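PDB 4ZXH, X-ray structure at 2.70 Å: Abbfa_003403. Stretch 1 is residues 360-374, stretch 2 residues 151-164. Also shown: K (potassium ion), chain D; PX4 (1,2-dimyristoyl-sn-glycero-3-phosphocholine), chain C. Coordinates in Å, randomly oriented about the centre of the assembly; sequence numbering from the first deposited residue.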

# COMPACT_ATOMS: atom_id res chain seq x y z
N TRP A 360 22.63 14.37 12.45
CA TRP A 360 24.01 14.82 12.53
C TRP A 360 24.41 14.86 13.98
O TRP A 360 24.12 15.83 14.68
CB TRP A 360 24.17 16.19 11.89
CG TRP A 360 25.55 16.72 11.96
CD1 TRP A 360 26.17 17.25 13.06
CD2 TRP A 360 26.49 16.80 10.89
NE1 TRP A 360 27.44 17.64 12.74
CE2 TRP A 360 27.67 17.37 11.41
CE3 TRP A 360 26.46 16.45 9.55
CZ2 TRP A 360 28.79 17.59 10.63
CZ3 TRP A 360 27.58 16.66 8.78
CH2 TRP A 360 28.73 17.23 9.32
N GLU A 361 25.08 13.82 14.45
CA GLU A 361 25.35 13.78 15.87
C GLU A 361 26.83 13.82 16.21
O GLU A 361 27.61 13.00 15.71
CB GLU A 361 24.72 12.54 16.49
CG GLU A 361 24.61 12.66 17.99
CD GLU A 361 23.47 11.85 18.56
OE1 GLU A 361 22.85 11.07 17.79
OE2 GLU A 361 23.18 12.02 19.76
N ARG A 362 27.19 14.79 17.03
CA ARG A 362 28.52 14.85 17.64
C ARG A 362 28.37 15.20 19.12
O ARG A 362 27.89 16.28 19.46
CB ARG A 362 29.43 15.85 16.91
N LEU A 363 28.74 14.28 20.00
CA LEU A 363 28.77 14.56 21.44
C LEU A 363 29.93 15.48 21.80
O LEU A 363 30.98 15.45 21.15
CB LEU A 363 28.88 13.28 22.25
CG LEU A 363 27.76 12.27 22.01
CD1 LEU A 363 27.93 11.06 22.94
CD2 LEU A 363 26.40 12.94 22.18
N GLY A 364 29.74 16.28 22.85
CA GLY A 364 30.82 17.12 23.34
C GLY A 364 31.42 16.56 24.62
O GLY A 364 30.74 15.87 25.38
N GLY A 365 32.69 16.87 24.86
CA GLY A 365 33.35 16.38 26.06
C GLY A 365 33.41 14.87 26.08
O GLY A 365 33.25 14.25 27.15
N MET A 366 33.62 14.27 24.91
CA MET A 366 33.86 12.83 24.78
C MET A 366 35.09 12.54 23.89
O MET A 366 35.11 11.54 23.16
CB MET A 366 32.62 12.13 24.20
CG MET A 366 31.40 12.15 25.11
SD MET A 366 31.58 11.31 26.72
CE MET A 366 30.36 12.25 27.65
N ASP A 367 36.12 13.38 23.95
CA ASP A 367 37.30 13.22 23.09
C ASP A 367 37.98 11.85 23.18
O ASP A 367 38.32 11.26 22.14
CB ASP A 367 38.32 14.32 23.40
CG ASP A 367 37.83 15.70 22.99
OD1 ASP A 367 36.84 15.80 22.24
OD2 ASP A 367 38.45 16.71 23.42
N GLU A 368 38.16 11.34 24.40
CA GLU A 368 38.75 10.02 24.63
C GLU A 368 38.00 8.90 23.92
O GLU A 368 38.58 7.85 23.64
CB GLU A 368 38.81 9.68 26.13
CG GLU A 368 39.46 10.73 27.04
CD GLU A 368 38.47 11.80 27.52
OE1 GLU A 368 37.44 12.00 26.84
OE2 GLU A 368 38.71 12.41 28.57
N PHE A 369 36.71 9.13 23.63
CA PHE A 369 35.82 8.11 23.06
C PHE A 369 35.50 8.34 21.59
O PHE A 369 34.70 7.61 21.01
CB PHE A 369 34.50 8.07 23.83
CG PHE A 369 34.65 7.76 25.28
CD1 PHE A 369 34.55 6.46 25.74
CD2 PHE A 369 34.89 8.78 26.19
CE1 PHE A 369 34.69 6.18 27.11
CE2 PHE A 369 35.04 8.50 27.55
CZ PHE A 369 34.94 7.20 28.00
N LYS A 370 36.11 9.37 21.00
CA LYS A 370 35.80 9.76 19.62
C LYS A 370 35.92 8.57 18.66
O LYS A 370 34.93 8.10 18.10
CB LYS A 370 36.73 10.89 19.19
CG LYS A 370 36.63 11.33 17.73
CD LYS A 370 37.68 12.41 17.41
CE LYS A 370 37.86 12.61 15.90
NZ LYS A 370 38.44 11.41 15.22
N GLU A 371 37.13 8.05 18.51
CA GLU A 371 37.36 6.97 17.56
C GLU A 371 36.65 5.65 17.94
O GLU A 371 36.29 4.89 17.05
CB GLU A 371 38.87 6.76 17.41
CG GLU A 371 39.58 8.04 17.00
CD GLU A 371 41.03 7.83 16.63
OE1 GLU A 371 41.45 6.66 16.53
OE2 GLU A 371 41.77 8.83 16.44
N LEU A 372 36.43 5.40 19.23
CA LEU A 372 35.70 4.20 19.66
C LEU A 372 34.25 4.18 19.20
O LEU A 372 33.67 3.12 18.98
CB LEU A 372 35.71 4.05 21.18
CG LEU A 372 37.01 3.61 21.85
CD1 LEU A 372 36.80 3.54 23.35
CD2 LEU A 372 37.46 2.28 21.30
N LEU A 373 33.66 5.37 19.07
CA LEU A 373 32.24 5.50 18.78
C LEU A 373 31.96 5.64 17.28
O LEU A 373 30.80 5.70 16.88
CB LEU A 373 31.67 6.71 19.52
CG LEU A 373 31.61 6.63 21.04
CD1 LEU A 373 30.91 7.84 21.64
CD2 LEU A 373 30.90 5.36 21.46
N LEU A 374 33.00 5.68 16.47
CA LEU A 374 32.83 5.72 15.01
C LEU A 374 32.24 4.41 14.48
O LEU A 374 32.28 3.37 15.13
CB LEU A 374 34.17 6.01 14.33
CG LEU A 374 34.71 7.44 14.43
CD1 LEU A 374 36.07 7.55 13.78
CD2 LEU A 374 33.74 8.38 13.77
K K D . 34.82 2.49 16.31
O1 PX4 C . 32.37 -15.23 35.11
O2 PX4 C . 34.43 -15.49 33.53
P1 PX4 C . 33.72 -14.74 34.63
O3 PX4 C . 34.73 -14.57 35.88
C1 PX4 C . 34.70 -15.36 37.07
C2 PX4 C . 35.96 -15.07 37.88
N1 PX4 C . 35.94 -15.66 39.23
C3 PX4 C . 35.30 -16.99 39.22
C4 PX4 C . 37.32 -15.80 39.72
C5 PX4 C . 35.21 -14.77 40.15
O4 PX4 C . 33.58 -13.19 34.19
C6 PX4 C . 33.98 -12.68 32.91
C7 PX4 C . 33.10 -11.48 32.58
C8 PX4 C . 31.76 -11.78 33.24
O5 PX4 C . 30.83 -10.72 33.00
C9 PX4 C . 29.83 -10.35 33.99
O6 PX4 C . 29.87 -10.83 35.11
C10 PX4 C . 28.75 -9.36 33.63
C11 PX4 C . 29.04 -7.99 34.23
C12 PX4 C . 29.11 -6.96 33.11
C13 PX4 C . 28.51 -5.65 33.60
C14 PX4 C . 29.51 -4.52 33.45
C15 PX4 C . 29.04 -3.35 34.30
C16 PX4 C . 28.86 -2.12 33.44
C17 PX4 C . 28.15 -1.02 34.21
C18 PX4 C . 26.64 -1.15 34.05
C19 PX4 C . 26.08 -0.09 33.10
C20 PX4 C . 24.74 -0.55 32.55
C21 PX4 C . 24.10 0.55 31.69
C22 PX4 C . 23.20 -0.01 30.60
O7 PX4 C . 33.65 -10.27 33.11
C23 PX4 C . 33.67 -9.16 32.14
O8 PX4 C . 33.71 -9.46 30.96
C24 PX4 C . 33.62 -7.70 32.59
C25 PX4 C . 33.67 -6.65 31.47
C26 PX4 C . 33.43 -5.22 31.97
C27 PX4 C . 33.38 -4.17 30.84
C28 PX4 C . 33.19 -2.73 31.33
C29 PX4 C . 33.14 -1.69 30.19
C30 PX4 C . 33.01 -0.24 30.70
C31 PX4 C . 32.24 0.74 29.77
C32 PX4 C . 30.72 0.54 29.90
C33 PX4 C . 29.84 1.72 29.46
C34 PX4 C . 28.40 1.26 29.16
C35 PX4 C . 27.30 2.29 29.42
C36 PX4 C . 26.51 2.61 28.16
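Stretch 2, residues 151-164: DFWSIGLLLRDVSK

Stretch 2 is a helix, 152-164, laid along the irregular chain of stretch 1; Asp-151 caps its start, OD1 accepting from Ser-154 N at 3.0 Å. From Glu-361 to Phe-369 stretch 1 advances in the same general sense as the helix, with Phe-152 and Trp-153 lying by Glu-361 and Leu-363, and Arg-160 and Ser-163 by Glu-368 and Phe-369; after Phe-369 it turns back, and Leu-373 lies again by Leu-159. The backbones come nearest at Leu-363 and Trp-153, whose CA atoms are 6.8 Å apart, and the contact buries 730 Å² in all.

The main hollow on the helix is at Gly-156, where the absence of a side chain makes room for Leu-363. Leu-363 (m, t) puts CD1 4.0 Å from Gly-156 CA; an ideal CB there would lie 2.7 Å from Leu-363 CD1, a clash. Met-366 packs beside it, its CE 3.2 Å from Gly-156 O and 3.7 Å from Arg-160 CB. Leu-363 is also wedged between two aromatic side chains, its CD1 3.7 Å from Phe-152 CE2 and its CD2 3.4 Å from Trp-153 CE3. Beyond it, Gly-364 N lies 3.9 Å from Trp-153 CZ3, while Glu-361, poorly ordered, brings OE2 to 3.3 Å from Phe-152 CB.

One turn on from Gly-156, Arg-160 reaches out to Glu-368 in a two-pronged salt bridge: NH2 to OE2 of Glu-368 is 2.7 Å and NH1 to OE1 of Glu-368 is 3.0 Å, both nearly straight hydrogen bonds. Phe-369, buried, points toward the helix and fills the space among Leu-159, Arg-160 and Ser-163. Its CD1 is 3.8 Å from Leu-159 CD2, while its ring edge meets Ser-163 OG (3.4 Å from Phe-369 CE1) and Arg-160 NH1 (3.6 Å from Phe-369 CE2). Leu-373 adds a looser contact, its CD2 4.1 Å from Leu-159 CD2.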

# COMPACT_ATOMS: atom_id res chain seq x y z
N ASP A 151 18.09 8.68 25.10
CA ASP A 151 18.72 8.99 23.83
C ASP A 151 20.24 8.77 23.89
O ASP A 151 20.78 8.35 24.91
CB ASP A 151 18.39 10.43 23.43
CG ASP A 151 18.71 11.41 24.52
OD1 ASP A 151 19.57 11.08 25.36
OD2 ASP A 151 18.12 12.51 24.53
N PHE A 152 20.91 9.06 22.79
CA PHE A 152 22.34 8.90 22.67
C PHE A 152 23.12 9.86 23.58
O PHE A 152 24.09 9.44 24.21
CB PHE A 152 22.75 9.10 21.21
CG PHE A 152 24.12 8.59 20.89
CD1 PHE A 152 24.39 7.22 20.90
CD2 PHE A 152 25.15 9.47 20.56
CE1 PHE A 152 25.66 6.74 20.61
CE2 PHE A 152 26.42 9.00 20.26
CZ PHE A 152 26.67 7.64 20.29
N TRP A 153 22.69 11.12 23.65
CA TRP A 153 23.33 12.06 24.58
C TRP A 153 23.39 11.39 25.96
O TRP A 153 24.41 11.49 26.65
CB TRP A 153 22.57 13.41 24.62
CG TRP A 153 23.19 14.52 25.45
CD1 TRP A 153 22.85 14.88 26.72
CD2 TRP A 153 24.23 15.43 25.05
NE1 TRP A 153 23.60 15.94 27.14
CE2 TRP A 153 24.47 16.30 26.14
CE3 TRP A 153 25.01 15.57 23.90
CZ2 TRP A 153 25.45 17.30 26.11
CZ3 TRP A 153 25.99 16.58 23.87
CH2 TRP A 153 26.20 17.42 24.96
N SER A 154 22.34 10.67 26.34
CA SER A 154 22.29 9.98 27.63
C SER A 154 23.32 8.87 27.71
O SER A 154 23.95 8.67 28.76
CB SER A 154 20.90 9.40 27.90
OG SER A 154 19.95 10.45 28.09
N ILE A 155 23.47 8.14 26.60
CA ILE A 155 24.48 7.10 26.49
C ILE A 155 25.86 7.65 26.86
O ILE A 155 26.58 7.05 27.65
CB ILE A 155 24.54 6.49 25.08
CG1 ILE A 155 23.32 5.59 24.80
CG2 ILE A 155 25.82 5.71 24.88
CD1 ILE A 155 22.94 4.72 25.96
N GLY A 156 26.20 8.80 26.30
CA GLY A 156 27.50 9.38 26.54
C GLY A 156 27.68 9.79 27.98
O GLY A 156 28.74 9.61 28.56
N LEU A 157 26.64 10.36 28.57
CA LEU A 157 26.66 10.68 29.97
C LEU A 157 26.92 9.43 30.79
O LEU A 157 27.65 9.45 31.78
CB LEU A 157 25.34 11.31 30.39
CG LEU A 157 25.09 12.76 29.97
CD1 LEU A 157 23.71 13.17 30.46
CD2 LEU A 157 26.13 13.66 30.57
N LEU A 158 26.33 8.32 30.36
CA LEU A 158 26.40 7.11 31.14
C LEU A 158 27.74 6.43 30.89
O LEU A 158 28.41 5.99 31.83
CB LEU A 158 25.23 6.21 30.77
CG LEU A 158 24.92 5.10 31.75
CD1 LEU A 158 25.03 5.61 33.17
CD2 LEU A 158 23.49 4.60 31.46
N LEU A 159 28.12 6.38 29.62
CA LEU A 159 29.42 5.85 29.20
C LEU A 159 30.59 6.52 29.92
O LEU A 159 31.52 5.85 30.39
CB LEU A 159 29.58 6.02 27.70
CG LEU A 159 30.94 5.65 27.11
CD1 LEU A 159 31.33 4.24 27.54
CD2 LEU A 159 30.87 5.75 25.59
N ARG A 160 30.55 7.84 30.01
CA ARG A 160 31.66 8.53 30.61
C ARG A 160 31.70 8.20 32.10
O ARG A 160 32.74 7.84 32.64
CB ARG A 160 31.57 10.03 30.39
CG ARG A 160 32.83 10.74 30.90
CD ARG A 160 32.97 12.19 30.51
NE ARG A 160 34.37 12.52 30.75
CZ ARG A 160 35.33 12.40 29.84
NH1 ARG A 160 35.03 11.99 28.60
NH2 ARG A 160 36.59 12.68 30.16
N ASP A 161 30.56 8.31 32.77
CA ASP A 161 30.47 7.98 34.18
C ASP A 161 30.96 6.56 34.49
O ASP A 161 31.77 6.37 35.39
CB ASP A 161 29.04 8.14 34.67
CG ASP A 161 28.94 8.18 36.17
OD1 ASP A 161 29.36 9.20 36.78
OD2 ASP A 161 28.41 7.19 36.73
N VAL A 162 30.48 5.57 33.75
CA VAL A 162 30.84 4.19 34.06
C VAL A 162 32.32 3.93 33.78
O VAL A 162 32.98 3.17 34.49
CB VAL A 162 29.96 3.21 33.29
CG1 VAL A 162 30.42 1.78 33.53
CG2 VAL A 162 28.54 3.37 33.75
N SER A 163 32.86 4.60 32.77
CA SER A 163 34.28 4.51 32.48
C SER A 163 35.14 5.04 33.63
O SER A 163 36.21 4.51 33.92
CB SER A 163 34.59 5.28 31.20
OG SER A 163 34.14 4.55 30.06
N LYS A 164 34.69 6.11 34.28
CA LYS A 164 35.41 6.64 35.42
C LYS A 164 35.39 5.63 36.56
O LYS A 164 36.41 5.40 37.23
CB LYS A 164 34.81 7.98 35.89
CG LYS A 164 35.53 8.55 37.11
CD LYS A 164 34.87 9.82 37.61
CE LYS A 164 33.40 9.59 37.96
NZ LYS A 164 32.70 10.84 38.43